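PDB 3IBT: 1H-3-hydroxy-4-oxoquinoline 2,4-dioxygenase from Pseudomonas putida, which catalyses the cofactor-independent, oxygen-dependent ring cleavage of 3-hydroxy-1H-quinolin-4-one to N-formylanthranilate and carbon monoxide, a step in oxoquinoline degradation. Local coordinates for residues 1-4 against 9-12; 13-18 against 82-87. All coordinates share one frame; numbering follows the deposited sequence.

Contact 1. Residues 1-4 against 9-12; sequences MQSL and TLMT
Thr-12 and Ser-3 meet through their aliphatic parts: Ser-3 CB lies 3.4 Å from Thr-12 CG2, and the same methyl also borders the carbonyl O of Met-1, a selenomethionine. Thr-12 OG1 has its partner elsewhere, in a hydrogen bond to the carboxylate of Asp-54. Leu-10 can be followed outward. Its CB makes no close approach to residues 1-4. A chi1 of 179° sets Leu-10 CG anti to the backbone N and beside the carbonyl carbon, which brings the branch end close to residues 3 and 4; Leu-10 CG itself comes 4.1 Å from Leu-4 O. At the tip Leu-10 CD1 sits by Ser-3 O and is 3.8 Å from Ser-3 CB, while Leu-10 CD2 reaches that CB at 4.0 Å. This is the edge of the alpha/beta-hydrolase sheet, where the chain turns back from the outermost strand 5-6 into its antiparallel neighbour, strand 9-16. Cut back to an alanine, Leu-10 would lose both methyls beside Ser-3 CB and is likely to leave a gap there. No hydrogen bond joins the two segments; the carbonyl oxygens of Leu-4 and Met-11, also a selenomethionine, simply lie near each other. The Leu-4 side chain packs on Phe-80 and Ala-83 of helix 70-83.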
HETATM    1  N   MSE A   1      -6.825  13.233  13.825  1.00103.97           N
HETATM    2  CA  MSE A   1      -7.958  13.888  13.108  1.00104.14           C
HETATM    3  C   MSE A   1      -9.093  12.864  12.981  1.00102.66           C
HETATM    4  O   MSE A   1      -9.054  11.812  13.648  1.00102.53           O
HETATM    5  CB  MSE A   1      -7.508  14.408  11.735  1.00105.74           C
HETATM    6  CG  MSE A   1      -5.973  14.404  11.504  1.00109.33           C
HETATM    7 SE   MSE A   1      -5.105  12.594  11.220  1.00121.03          SE
HETATM    8  CE  MSE A   1      -4.187  12.381  12.974  1.00113.11           C
ATOM      9  N   GLN A   2     -10.083  13.173  12.132  1.00100.89           N
ATOM     10  CA  GLN A   2     -11.311  12.358  11.946  1.00 99.07           C
ATOM     11  C   GLN A   2     -11.152  10.854  12.126  1.00 98.07           C
ATOM     12  O   GLN A   2     -10.274  10.248  11.521  1.00 97.82           O
ATOM     13  CB  GLN A   2     -11.889  12.582  10.561  1.00 98.84           C
ATOM     14  CG  GLN A   2     -12.030  14.025  10.193  1.00 97.34           C
ATOM     15  CD  GLN A   2     -12.868  14.129   8.948  1.00 96.06           C
ATOM     16  OE1 GLN A   2     -12.285  14.329   7.808  1.00 95.73           O
ATOM     17  NE2 GLN A   2     -14.242  13.957   9.127  1.00 95.42           N
ATOM     18  N   SER A   3     -12.028  10.245  12.925  1.00 96.71           N
ATOM     19  CA  SER A   3     -11.837   8.841  13.289  1.00 95.40           C
ATOM     20  C   SER A   3     -13.091   8.019  13.533  1.00 94.35           C
ATOM     21  O   SER A   3     -13.371   7.690  14.665  1.00 94.47           O
ATOM     22  CB  SER A   3     -10.919   8.742  14.507  1.00 95.22           C
ATOM     23  OG  SER A   3     -11.206   9.801  15.411  1.00 96.00           O
ATOM     24  N   LEU A   4     -13.835   7.682  12.482  1.00 93.28           N
ATOM     25  CA  LEU A   4     -14.866   6.636  12.565  1.00 92.87           C
ATOM     26  C   LEU A   4     -14.194   5.288  12.840  1.00 92.82           C
ATOM     27  O   LEU A   4     -13.093   5.013  12.323  1.00 93.40           O
ATOM     28  CB  LEU A   4     -15.685   6.561  11.264  1.00 92.64           C
ATOM     29  CG  LEU A   4     -16.705   5.429  11.011  1.00 92.59           C
ATOM     30  CD1 LEU A   4     -18.175   5.935  11.209  1.00 93.69           C
ATOM     31  CD2 LEU A   4     -16.524   4.905   9.547  1.00 92.24           C
ATOM     32  N   THR A   9     -12.045  -2.523  16.003  1.00 87.39           N
ATOM     33  CA  THR A   9     -11.449  -1.308  16.575  1.00 86.79           C
ATOM     34  C   THR A   9     -11.677  -0.029  15.787  1.00 86.22           C
ATOM     35  O   THR A   9     -12.689   0.145  15.069  1.00 85.63           O
ATOM     36  CB  THR A   9      -9.905  -1.441  16.774  1.00 87.20           C
ATOM     37  OG1 THR A   9      -9.281  -1.852  15.497  1.00 85.38           O
ATOM     38  CG2 THR A   9      -9.583  -2.421  17.998  1.00 87.00           C
ATOM     39  N   LEU A  10     -10.699   0.873  15.962  1.00 85.79           N
ATOM     40  CA  LEU A  10     -10.724   2.130  15.286  1.00 85.86           C
ATOM     41  C   LEU A  10      -9.590   2.266  14.264  1.00 86.79           C
ATOM     42  O   LEU A  10      -8.637   1.473  14.234  1.00 86.71           O
ATOM     43  CB  LEU A  10     -10.652   3.257  16.303  1.00 84.92           C
ATOM     44  CG  LEU A  10     -10.661   4.643  15.657  1.00 83.46           C
ATOM     45  CD1 LEU A  10     -11.863   5.415  16.096  1.00 84.41           C
ATOM     46  CD2 LEU A  10      -9.383   5.374  16.003  1.00 82.51           C
HETATM   47  N   MSE A  11      -9.742   3.285  13.418  1.00 87.41           N
HETATM   48  CA  MSE A  11      -8.666   3.848  12.626  1.00 89.19           C
HETATM   49  C   MSE A  11      -8.985   5.341  12.444  1.00 86.21           C
HETATM   50  O   MSE A  11     -10.111   5.721  11.956  1.00 86.10           O
HETATM   51  CB  MSE A  11      -8.608   3.152  11.270  1.00 88.78           C
HETATM   52  CG  MSE A  11      -9.956   2.530  10.890  1.00 92.33           C
HETATM   53 SE   MSE A  11      -9.855   1.142   9.481  1.00 99.02          SE
HETATM   54  CE  MSE A  11      -8.248   0.031  10.011  1.00 97.41           C
ATOM     55  N   THR A  12      -7.989   6.175  12.864  1.00 84.07           N
ATOM     56  CA  THR A  12      -8.064   7.595  12.556  1.00 81.89           C
ATOM     57  C   THR A  12      -7.909   7.770  11.036  1.00 81.68           C
ATOM     58  O   THR A  12      -7.158   7.020  10.389  1.00 82.10           O
ATOM     59  CB  THR A  12      -7.002   8.421  13.333  1.00 81.84           C
ATOM     60  OG1 THR A  12      -5.787   7.633  13.515  1.00 78.81           O
ATOM     61  CG2 THR A  12      -7.567   8.902  14.748  1.00 81.54           C
TER

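Contact 2. Residues 13-18 against 82-87; sequences YSESGD and DAKGIR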
ATOM      1  N   TYR A  13      -8.638   8.708  10.438  1.00 80.26           N
ATOM      2  CA  TYR A  13      -8.495   8.922   8.998  1.00 78.90           C
ATOM      3  C   TYR A  13      -8.583  10.388   8.627  1.00 78.65           C
ATOM      4  O   TYR A  13      -9.319  11.150   9.255  1.00 78.71           O
ATOM      5  CB  TYR A  13      -9.505   8.078   8.200  1.00 78.46           C
ATOM      6  CG  TYR A  13     -10.911   8.640   8.128  1.00 78.14           C
ATOM      7  CD1 TYR A  13     -11.285   9.504   7.098  1.00 78.27           C
ATOM      8  CD2 TYR A  13     -11.881   8.304   9.080  1.00 78.69           C
ATOM      9  CE1 TYR A  13     -12.587  10.038   7.018  1.00 78.20           C
ATOM     10  CE2 TYR A  13     -13.194   8.839   9.003  1.00 78.74           C
ATOM     11  CZ  TYR A  13     -13.524   9.704   7.969  1.00 77.77           C
ATOM     12  OH  TYR A  13     -14.773  10.226   7.864  1.00 76.09           O
ATOM     13  N   SER A  14      -7.820  10.787   7.605  1.00 78.42           N
ATOM     14  CA  SER A  14      -7.852  12.178   7.108  1.00 78.07           C
ATOM     15  C   SER A  14      -8.727  12.279   5.876  1.00 76.99           C
ATOM     16  O   SER A  14      -8.868  11.304   5.105  1.00 77.07           O
ATOM     17  CB  SER A  14      -6.451  12.730   6.791  1.00 78.37           C
ATOM     18  OG  SER A  14      -5.936  12.184   5.574  1.00 80.88           O
ATOM     19  N   GLU A  15      -9.313  13.457   5.706  1.00 75.32           N
ATOM     20  CA  GLU A  15     -10.198  13.700   4.608  1.00 74.12           C
ATOM     21  C   GLU A  15      -9.798  15.014   4.017  1.00 73.65           C
ATOM     22  O   GLU A  15      -9.559  15.992   4.745  1.00 73.89           O
ATOM     23  CB  GLU A  15     -11.622  13.764   5.095  1.00 73.92           C
ATOM     24  CG  GLU A  15     -12.607  13.208   4.107  1.00 74.19           C
ATOM     25  CD  GLU A  15     -14.021  13.231   4.661  1.00 76.14           C
ATOM     26  OE1 GLU A  15     -14.274  13.900   5.703  1.00 76.18           O
ATOM     27  OE2 GLU A  15     -14.898  12.586   4.048  1.00 77.55           O
ATOM     28  N   SER A  16      -9.717  15.041   2.695  1.00 72.53           N
ATOM     29  CA  SER A  16      -9.243  16.209   1.995  1.00 71.45           C
ATOM     30  C   SER A  16      -9.912  16.333   0.650  1.00 70.91           C
ATOM     31  O   SER A  16      -9.689  15.523  -0.233  1.00 71.21           O
ATOM     32  CB  SER A  16      -7.721  16.162   1.871  1.00 71.06           C
ATOM     33  OG  SER A  16      -7.139  16.677   3.054  1.00 71.36           O
ATOM     34  N   GLY A  17     -10.745  17.346   0.500  1.00 70.20           N
ATOM     35  CA  GLY A  17     -11.416  17.555  -0.751  1.00 69.68           C
ATOM     36  C   GLY A  17     -12.906  17.683  -0.555  1.00 69.97           C
ATOM     37  O   GLY A  17     -13.438  17.700   0.578  1.00 68.98           O
ATOM     38  N   ASP A  18     -13.570  17.778  -1.696  1.00 70.27           N
ATOM     39  CA  ASP A  18     -15.004  17.949  -1.781  1.00 70.66           C
ATOM     40  C   ASP A  18     -15.697  16.586  -1.701  1.00 71.29           C
ATOM     41  O   ASP A  18     -15.544  15.771  -2.620  1.00 71.28           O
ATOM     42  CB  ASP A  18     -15.308  18.621  -3.117  1.00 70.48           C
ATOM     43  CG  ASP A  18     -16.750  18.953  -3.286  1.00 69.65           C
ATOM     44  OD1 ASP A  18     -17.591  18.420  -2.519  1.00 68.54           O
ATOM     45  OD2 ASP A  18     -17.035  19.757  -4.197  1.00 70.14           O
ATOM     46  N   ASP A  82     -19.135   1.286   3.921  1.00 76.38           N
ATOM     47  CA  ASP A  82     -20.506   1.079   4.363  1.00 76.64           C
ATOM     48  C   ASP A  82     -20.870   2.102   5.441  1.00 76.67           C
ATOM     49  O   ASP A  82     -21.841   2.833   5.283  1.00 76.23           O
ATOM     50  CB  ASP A  82     -20.670  -0.383   4.848  1.00 76.73           C
ATOM     51  CG  ASP A  82     -21.905  -0.614   5.778  1.00 77.25           C
ATOM     52  OD1 ASP A  82     -22.355   0.303   6.550  1.00 77.25           O
ATOM     53  OD2 ASP A  82     -22.425  -1.782   5.746  1.00 77.94           O
ATOM     54  N   ALA A  83     -20.074   2.151   6.511  1.00 76.93           N
ATOM     55  CA  ALA A  83     -20.334   2.995   7.676  1.00 77.17           C
ATOM     56  C   ALA A  83     -20.545   4.470   7.322  1.00 77.76           C
ATOM     57  O   ALA A  83     -21.385   5.162   7.967  1.00 78.19           O
ATOM     58  CB  ALA A  83     -19.214   2.858   8.682  1.00 77.01           C
ATOM     59  N   LYS A  84     -19.786   4.935   6.315  1.00 77.72           N
ATOM     60  CA  LYS A  84     -19.893   6.304   5.767  1.00 77.57           C
ATOM     61  C   LYS A  84     -20.821   6.416   4.547  1.00 78.10           C
ATOM     62  O   LYS A  84     -21.131   7.516   4.098  1.00 78.44           O
ATOM     63  CB  LYS A  84     -18.511   6.874   5.432  1.00 76.97           C
ATOM     64  CG  LYS A  84     -17.644   7.173   6.653  1.00 75.62           C
ATOM     65  CD  LYS A  84     -16.708   8.324   6.368  1.00 73.98           C
ATOM     66  CE  LYS A  84     -17.522   9.633   6.239  1.00 75.33           C
ATOM     67  NZ  LYS A  84     -16.909  10.658   5.329  1.00 74.41           N
ATOM     68  N   GLY A  85     -21.268   5.275   4.021  1.00 78.88           N
ATOM     69  CA  GLY A  85     -22.252   5.244   2.928  1.00 79.27           C
ATOM     70  C   GLY A  85     -21.677   5.640   1.578  1.00 79.72           C
ATOM     71  O   GLY A  85     -22.134   6.621   0.979  1.00 79.41           O
ATOM     72  N   ILE A  86     -20.698   4.873   1.087  1.00 79.73           N
ATOM     73  CA  ILE A  86     -19.993   5.261  -0.105  1.00 80.28           C
ATOM     74  C   ILE A  86     -20.077   4.195  -1.179  1.00 80.82           C
ATOM     75  O   ILE A  86     -19.203   3.339  -1.236  1.00 81.33           O
ATOM     76  CB  ILE A  86     -18.493   5.501   0.197  1.00 80.51           C
ATOM     77  CG1 ILE A  86     -18.278   6.111   1.593  1.00 80.26           C
ATOM     78  CG2 ILE A  86     -17.840   6.318  -0.939  1.00 81.32           C
ATOM     79  CD1 ILE A  86     -16.793   6.247   2.014  1.00 79.89           C
ATOM     80  N   ARG A  87     -21.081   4.249  -2.055  1.00 81.35           N
ATOM     81  CA  ARG A  87     -21.167   3.283  -3.187  1.00 82.04           C
ATOM     82  C   ARG A  87     -20.056   3.405  -4.277  1.00 82.42           C
ATOM     83  O   ARG A  87     -19.493   2.385  -4.696  1.00 83.11           O
ATOM     84  CB  ARG A  87     -22.581   3.223  -3.808  1.00 82.07           C
ATOM     85  CG  ARG A  87     -23.473   2.071  -3.278  1.00 82.62           C
ATOM     86  CD  ARG A  87     -24.991   2.417  -3.367  1.00 82.80           C
ATOM     87  NE  ARG A  87     -25.492   3.162  -2.174  1.00 83.66           N
ATOM     88  CZ  ARG A  87     -26.769   3.557  -1.980  1.00 84.44           C
ATOM     89  NH1 ARG A  87     -27.106   4.237  -0.860  1.00 83.22           N
ATOM     90  NH2 ARG A  87     -27.732   3.281  -2.888  1.00 84.67           N
TER
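Lys-84 reaches from the end of helix 70-83 to strand 9-16, bringing its ammonium group to Glu-15. The charged part is a single salt bridge, in which Lys-84 NZ stands 3.1 Å from Glu-15 OE2. Glu-15 OE1 lies 4.2 Å from Lys-84 NZ, so the lysine engages one oxygen rather than straddling both. That oxygen is shared, since OE2 also accepts a hydrogen bond from His-49 NE2 at the start of strand 49-53. Glu-15 is extended beyond CG and Lys-84 comes to meet it from the opposite direction, bent at chi3 (69°). A second polar atom stands close to the ammonium group: Tyr-13 OH is 3.3 Å from Lys-84 NZ.

Van der Waals packing sets the lysine chain on the phenol end of Tyr-13, with Lys-84 CD 3.1 Å from Tyr-13 OH and 3.8 Å from Tyr-13 CZ; the chain passes the ring obliquely. Deeper in, the Tyr-13 ring packs edge-to-face with Phe-80 of the helix and also touches Ile-51 of strand 49-53.

Backbone bonding shapes the helix end. Gly-85, with positive phi (74°), closes a Schellman motif, and its N bonds to Asp-82 O. Lys-84 is thus placed in the closing turn of the helix that follows strand 49-53 in this alpha/beta-hydrolase fold, on the flank of the sheet and away from the annotated substrate sites.

Tyr-13 CA and Lys-84 CA, the nearest such pair across the segments, are 12.1 Å apart, so the two segments depend on long side chains to touch. With Glu-15 OE2 taking both a lysine and a histidine donor, the carboxylate would probably stay ionised.

How the contacts relate
Both contacts draw on strand 9-16, its first half in contact 1 and its second in contact 2, and their centres lie about 12 Å apart on the same side of the chain's centre. Contact 1 is a local, surface contact between pieces five residues apart in sequence; contact 2 is partly buried and joins segments 64 residues apart, strand to helix end. Their chemistry differs accordingly: methyl and backbone packing in the first, a salt bridge beside an aromatic ring in the second. They meet directly, through a probable backbone hydrogen bond between Gln-2 and Tyr-13 and through Leu-4 CD2, 3.5 Å from Ala-83 CB.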